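ATP-dependent DNA helicase (Mycobacterium smegmatis, PDB 5V9X) probably uses ATP hydrolysis to move 3'-to-5' along single-stranded DNA and unwind RNA:DNA duplexes, as a helicase of the Lhr family. Local coordinates at residues A[433-447]-A[654-668]. Numbering follows the deposited sequence.
Sequences RTDLIGCAVTVQRMQ and KMGFAGYATDNLHQL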
loop_
_atom_site.group_PDB
_atom_site.type_symbol
_atom_site.label_atom_id
_atom_site.label_comp_id
_atom_site.label_asym_id
_atom_site.label_seq_id
_atom_site.Cartn_x
_atom_site.Cartn_y
_atom_site.Cartn_z
ATOM N N ARG A 433 -24.033 1.942 -3.814
ATOM C CA ARG A 433 -24.753 1.149 -2.822
ATOM C C ARG A 433 -23.830 0.172 -2.098
ATOM O O ARG A 433 -23.720 0.204 -0.868
ATOM C CB ARG A 433 -25.915 0.415 -3.493
ATOM C CG ARG A 433 -26.987 1.348 -4.039
ATOM C CD ARG A 433 -28.340 1.070 -3.407
ATOM N NE ARG A 433 -29.152 0.159 -4.210
ATOM C CZ ARG A 433 -30.310 -0.357 -3.811
ATOM N NH1 ARG A 433 -30.793 -0.059 -2.612
ATOM N NH2 ARG A 433 -30.985 -1.174 -4.608
ATOM N N THR A 434 -23.159 -0.712 -2.842
ATOM C CA THR A 434 -22.294 -1.692 -2.187
ATOM C C THR A 434 -21.057 -1.057 -1.569
ATOM O O THR A 434 -20.428 -1.674 -0.703
ATOM C CB THR A 434 -21.863 -2.787 -3.165
ATOM O OG1 THR A 434 -21.090 -2.212 -4.228
ATOM C CG2 THR A 434 -23.081 -3.498 -3.732
ATOM N N ASP A 435 -20.685 0.153 -1.995
ATOM C CA ASP A 435 -19.599 0.853 -1.323
ATOM C C ASP A 435 -20.008 1.276 0.083
ATOM O O ASP A 435 -19.153 1.384 0.970
ATOM C CB ASP A 435 -19.164 2.068 -2.141
ATOM C CG ASP A 435 -17.900 2.715 -1.602
ATOM O OD1 ASP A 435 -17.157 2.050 -0.850
ATOM O OD2 ASP A 435 -17.653 3.896 -1.926
ATOM N N LEU A 436 -21.304 1.512 0.302
ATOM C CA LEU A 436 -21.787 1.863 1.634
ATOM C C LEU A 436 -21.480 0.760 2.639
ATOM O O LEU A 436 -21.082 1.037 3.777
ATOM C CB LEU A 436 -23.287 2.152 1.583
ATOM C CG LEU A 436 -24.045 2.329 2.899
ATOM C CD1 LEU A 436 -23.497 3.504 3.686
ATOM C CD2 LEU A 436 -25.532 2.505 2.629
ATOM N N ILE A 437 -21.658 -0.500 2.235
ATOM C CA ILE A 437 -21.263 -1.618 3.086
ATOM C C ILE A 437 -19.755 -1.609 3.303
ATOM O O ILE A 437 -19.268 -1.900 4.403
ATOM C CB ILE A 437 -21.739 -2.947 2.475
ATOM C CG1 ILE A 437 -23.266 -2.981 2.394
ATOM C CG2 ILE A 437 -21.213 -4.127 3.278
ATOM C CD1 ILE A 437 -23.802 -4.100 1.534
ATOM N N GLY A 438 -18.993 -1.267 2.262
ATOM C CA GLY A 438 -17.546 -1.213 2.402
ATOM C C GLY A 438 -17.093 -0.167 3.403
ATOM O O GLY A 438 -16.210 -0.423 4.225
ATOM N N CYS A 439 -17.694 1.025 3.351
ATOM C CA CYS A 439 -17.346 2.071 4.307
ATOM C C CYS A 439 -17.788 1.701 5.719
ATOM O O CYS A 439 -17.088 2.006 6.692
ATOM C CB CYS A 439 -17.973 3.400 3.887
ATOM S SG CYS A 439 -17.437 4.011 2.275
ATOM N N ALA A 440 -18.945 1.049 5.850
ATOM C CA ALA A 440 -19.449 0.689 7.172
ATOM C C ALA A 440 -18.539 -0.324 7.855
ATOM O O ALA A 440 -18.128 -0.127 9.006
ATOM C CB ALA A 440 -20.875 0.148 7.060
ATOM N N VAL A 441 -18.215 -1.420 7.162
ATOM C CA VAL A 441 -17.295 -2.407 7.723
ATOM C C VAL A 441 -15.962 -1.755 8.066
ATOM O O VAL A 441 -15.353 -2.057 9.099
ATOM C CB VAL A 441 -17.114 -3.589 6.753
ATOM C CG1 VAL A 441 -16.059 -4.553 7.274
ATOM C CG2 VAL A 441 -18.434 -4.313 6.545
ATOM N N THR A 442 -15.497 -0.839 7.216
ATOM C CA THR A 442 -14.235 -0.156 7.481
ATOM C C THR A 442 -14.309 0.648 8.773
ATOM O O THR A 442 -13.418 0.554 9.625
ATOM C CB THR A 442 -13.868 0.743 6.302
ATOM O OG1 THR A 442 -13.716 -0.057 5.124
ATOM C CG2 THR A 442 -12.567 1.473 6.582
ATOM N N VAL A 443 -15.370 1.443 8.938
ATOM C CA VAL A 443 -15.568 2.177 10.186
ATOM C C VAL A 443 -15.649 1.213 11.362
ATOM O O VAL A 443 -15.092 1.468 12.437
ATOM C CB VAL A 443 -16.826 3.061 10.091
ATOM C CG1 VAL A 443 -17.235 3.574 11.466
ATOM C CG2 VAL A 443 -16.587 4.222 9.142
ATOM N N GLN A 444 -16.335 0.084 11.169
ATOM C CA GLN A 444 -16.464 -0.907 12.231
ATOM C C GLN A 444 -15.100 -1.435 12.662
ATOM O O GLN A 444 -14.781 -1.460 13.857
ATOM C CB GLN A 444 -17.364 -2.047 11.755
ATOM C CG GLN A 444 -17.501 -3.196 12.730
ATOM C CD GLN A 444 -18.322 -4.332 12.157
ATOM O OE1 GLN A 444 -19.552 -4.320 12.221
ATOM N NE2 GLN A 444 -17.644 -5.320 11.580
ATOM N N ARG A 445 -14.277 -1.855 11.698
ATOM C CA ARG A 445 -12.964 -2.400 12.028
ATOM C C ARG A 445 -12.035 -1.334 12.598
ATOM O O ARG A 445 -11.188 -1.645 13.443
ATOM C CB ARG A 445 -12.337 -3.045 10.791
ATOM C CG ARG A 445 -13.214 -4.088 10.103
ATOM C CD ARG A 445 -12.976 -5.488 10.643
ATOM N NE ARG A 445 -11.788 -6.108 10.060
ATOM C CZ ARG A 445 -11.340 -7.315 10.384
ATOM N NH1 ARG A 445 -11.977 -8.038 11.296
ATOM N NH2 ARG A 445 -10.252 -7.801 9.802
ATOM N N MET A 446 -12.173 -0.082 12.149
ATOM C CA MET A 446 -11.327 0.993 12.668
ATOM C C MET A 446 -11.590 1.241 14.147
ATOM O O MET A 446 -10.654 1.486 14.918
ATOM C CB MET A 446 -11.558 2.280 11.877
ATOM C CG MET A 446 -11.027 2.272 10.463
ATOM S SD MET A 446 -11.699 3.651 9.509
ATOM C CE MET A 446 -10.943 5.041 10.347
ATOM N N GLN A 447 -12.859 1.197 14.557
ATOM C CA GLN A 447 -13.193 1.440 15.956
ATOM C C GLN A 447 -12.666 0.335 16.863
ATOM O O GLN A 447 -12.325 0.600 18.021
ATOM C CB GLN A 447 -14.708 1.589 16.108
ATOM C CG GLN A 447 -15.284 2.794 15.374
ATOM C CD GLN A 447 -16.800 2.830 15.396
ATOM O OE1 GLN A 447 -17.455 1.832 15.699
ATOM N NE2 GLN A 447 -17.367 3.989 15.074
ATOM N N LYS A 654 -23.834 3.622 16.149
ATOM C CA LYS A 654 -22.501 3.490 16.725
ATOM C C LYS A 654 -21.414 3.398 15.661
ATOM O O LYS A 654 -20.236 3.250 16.008
ATOM C CB LYS A 654 -22.438 2.280 17.662
ATOM C CG LYS A 654 -23.070 1.015 17.115
ATOM C CD LYS A 654 -23.185 -0.044 18.200
ATOM C CE LYS A 654 -24.033 0.448 19.364
ATOM N NZ LYS A 654 -24.227 -0.609 20.394
ATOM N N MET A 655 -21.782 3.478 14.383
ATOM C CA MET A 655 -20.835 3.676 13.297
ATOM C C MET A 655 -20.795 5.114 12.807
ATOM O O MET A 655 -19.941 5.445 11.976
ATOM C CB MET A 655 -21.173 2.759 12.119
ATOM C CG MET A 655 -20.916 1.299 12.392
ATOM S SD MET A 655 -21.496 0.238 11.065
ATOM C CE MET A 655 -21.109 -1.358 11.771
ATOM N N GLY A 656 -21.693 5.969 13.291
ATOM C CA GLY A 656 -21.741 7.342 12.836
ATOM C C GLY A 656 -22.529 7.564 11.569
ATOM O O GLY A 656 -22.316 8.577 10.895
ATOM N N PHE A 657 -23.424 6.642 11.215
ATOM C CA PHE A 657 -24.279 6.815 10.044
ATOM C C PHE A 657 -25.026 8.139 10.120
ATOM O O PHE A 657 -25.593 8.488 11.159
ATOM C CB PHE A 657 -25.274 5.655 9.943
ATOM C CG PHE A 657 -24.718 4.422 9.278
ATOM C CD1 PHE A 657 -23.420 4.004 9.522
ATOM C CD2 PHE A 657 -25.508 3.670 8.422
ATOM C CE1 PHE A 657 -22.916 2.870 8.912
ATOM C CE2 PHE A 657 -25.011 2.535 7.812
ATOM C CZ PHE A 657 -23.714 2.135 8.057
ATOM N N ALA A 658 -25.020 8.879 9.013
ATOM C CA ALA A 658 -25.646 10.193 8.982
ATOM C C ALA A 658 -26.225 10.452 7.599
ATOM O O ALA A 658 -25.840 9.821 6.612
ATOM C CB ALA A 658 -24.652 11.299 9.362
ATOM N N GLY A 659 -27.156 11.401 7.542
ATOM C CA GLY A 659 -27.830 11.730 6.303
ATOM C C GLY A 659 -28.946 10.756 5.994
ATOM O O GLY A 659 -30.030 10.833 6.580
ATOM N N TYR A 660 -28.690 9.830 5.069
ATOM C CA TYR A 660 -29.621 8.754 4.758
ATOM C C TYR A 660 -28.897 7.416 4.685
ATOM O O TYR A 660 -29.322 6.510 3.964
ATOM C CB TYR A 660 -30.365 9.025 3.451
ATOM C CG TYR A 660 -31.141 10.321 3.430
ATOM C CD1 TYR A 660 -32.291 10.478 4.193
ATOM C CD2 TYR A 660 -30.733 11.382 2.635
ATOM C CE1 TYR A 660 -33.008 11.661 4.169
ATOM C CE2 TYR A 660 -31.442 12.565 2.602
ATOM C CZ TYR A 660 -32.579 12.701 3.371
ATOM O OH TYR A 660 -33.285 13.881 3.340
ATOM N N ALA A 661 -27.796 7.279 5.428
ATOM C CA ALA A 661 -27.016 6.050 5.367
ATOM C C ALA A 661 -27.783 4.861 5.934
ATOM O O ALA A 661 -27.615 3.734 5.454
ATOM C CB ALA A 661 -25.690 6.238 6.102
ATOM N N THR A 662 -28.625 5.086 6.945
ATOM C CA THR A 662 -29.417 3.989 7.495
ATOM C C THR A 662 -30.513 3.557 6.526
ATOM O O THR A 662 -30.733 2.357 6.326
ATOM C CB THR A 662 -30.026 4.392 8.839
ATOM O OG1 THR A 662 -28.982 4.714 9.766
ATOM C CG2 THR A 662 -30.858 3.254 9.403
ATOM N N ASP A 663 -31.211 4.521 5.920
ATOM C CA ASP A 663 -32.276 4.187 4.979
ATOM C C ASP A 663 -31.745 3.381 3.802
ATOM O O ASP A 663 -32.349 2.379 3.401
ATOM C CB ASP A 663 -32.956 5.464 4.479
ATOM C CG ASP A 663 -33.880 6.081 5.512
ATOM O OD1 ASP A 663 -34.624 5.328 6.175
ATOM O OD2 ASP A 663 -33.863 7.322 5.654
ATOM N N ASN A 664 -30.608 3.796 3.242
ATOM C CA ASN A 664 -30.111 3.167 2.024
ATOM C C ASN A 664 -29.520 1.789 2.287
ATOM O O ASN A 664 -29.626 0.902 1.434
ATOM C CB ASN A 664 -29.075 4.069 1.359
ATOM C CG ASN A 664 -29.700 5.252 0.664
ATOM O OD1 ASN A 664 -30.101 5.161 -0.495
ATOM N ND2 ASN A 664 -29.795 6.372 1.370
ATOM N N LEU A 665 -28.880 1.592 3.439
ATOM C CA LEU A 665 -28.377 0.264 3.776
ATOM C C LEU A 665 -29.525 -0.711 3.993
ATOM O O LEU A 665 -29.503 -1.837 3.481
ATOM C CB LEU A 665 -27.492 0.331 5.021
ATOM C CG LEU A 665 -27.041 -1.033 5.546
ATOM C CD1 LEU A 665 -26.190 -1.748 4.508
ATOM C CD2 LEU A 665 -26.291 -0.887 6.859
ATOM N N HIS A 666 -30.537 -0.292 4.756
ATOM C CA HIS A 666 -31.698 -1.142 4.993
ATOM C C HIS A 666 -32.391 -1.492 3.683
ATOM O O HIS A 666 -32.712 -2.658 3.427
ATOM C CB HIS A 666 -32.669 -0.444 5.946
ATOM C CG HIS A 666 -33.779 -1.325 6.427
ATOM N ND1 HIS A 666 -34.823 -1.717 5.619
ATOM C CD2 HIS A 666 -34.006 -1.889 7.638
ATOM C CE1 HIS A 666 -35.644 -2.488 6.309
ATOM N NE2 HIS A 666 -35.172 -2.609 7.536
ATOM N N GLN A 667 -32.628 -0.486 2.839
ATOM C CA GLN A 667 -33.280 -0.733 1.558
ATOM C C GLN A 667 -32.441 -1.651 0.679
ATOM O O GLN A 667 -32.976 -2.538 0.004
ATOM C CB GLN A 667 -33.549 0.589 0.844
ATOM C CG GLN A 667 -34.369 0.435 -0.417
ATOM C CD GLN A 667 -34.109 1.537 -1.418
ATOM O OE1 GLN A 667 -33.312 2.442 -1.171
ATOM N NE2 GLN A 667 -34.777 1.464 -2.564
ATOM N N LEU A 668 -31.121 -1.449 0.675
ATOM C CA LEU A 668 -30.239 -2.289 -0.131
ATOM C C LEU A 668 -30.355 -3.752 0.272
ATOM O O LEU A 668 -30.517 -4.633 -0.579
ATOM C CB LEU A 668 -28.794 -1.807 0.006
ATOM C CG LEU A 668 -27.707 -2.687 -0.610
ATOM C CD1 LEU A 668 -27.860 -2.762 -2.118
ATOM C CD2 LEU A 668 -26.334 -2.162 -0.234
#
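Helix 433-447 packs, largely through apolar side chains, against an edge strand of the second RecA-like sheet of this helicase and the helix that follows it. Strand 657-659 joins that parallel sheet beside strand 256-262, so a chain that has left for some 200 residues returns to complete it. Helix 661-668 then crosses helix 433-447 at -114°, with 9.9 Å between the two axes.

At this crossing L436 reaches in with CG anti to its backbone N (chi1 171°), which brings CD2 to 3.8 Å from L665 CB and also near A661 O. I437 lies across L665 at about a right angle, and its CD1 meets L668 CD2 at 3.6 Å. R433 and L668 run past each other in opposite directions: L668 CD1 sits 3.7 Å above the centre of the guanidinium plane. Bends at chi2 and chi3 lay the arginine over the leucine, while R433 NH2 forms a salt bridge with E671. N664 ND2 folds back onto Y660 O, the N-cap residue, from above the carbonyl plane; ND2 also bonds V264 O, and OD1 accepts from M267 N.

Toward the C-terminal end of helix 433-447, A440 CB approaches the edge of the F657 ring, 3.6 Å from CZ. M655, extended beyond CG, crosses the Q444 side chain at a slant, its SD beside A440 and its CE against Q444 OE1 and CB; F636 of helix 627-640 also touches A440, Q444 and M655. Q444 OE1 accepts a hydrogen bond from R651. Just past M655, G656 closes helix 645-653 in a Schellman motif. The hydrogen bond between the segments runs from Q447 NE2 to K654 O at 3.1 Å, bent to 143° at the hydrogen; Q447 OE1 lies just as near that oxygen but, as a second acceptor, cannot bond it.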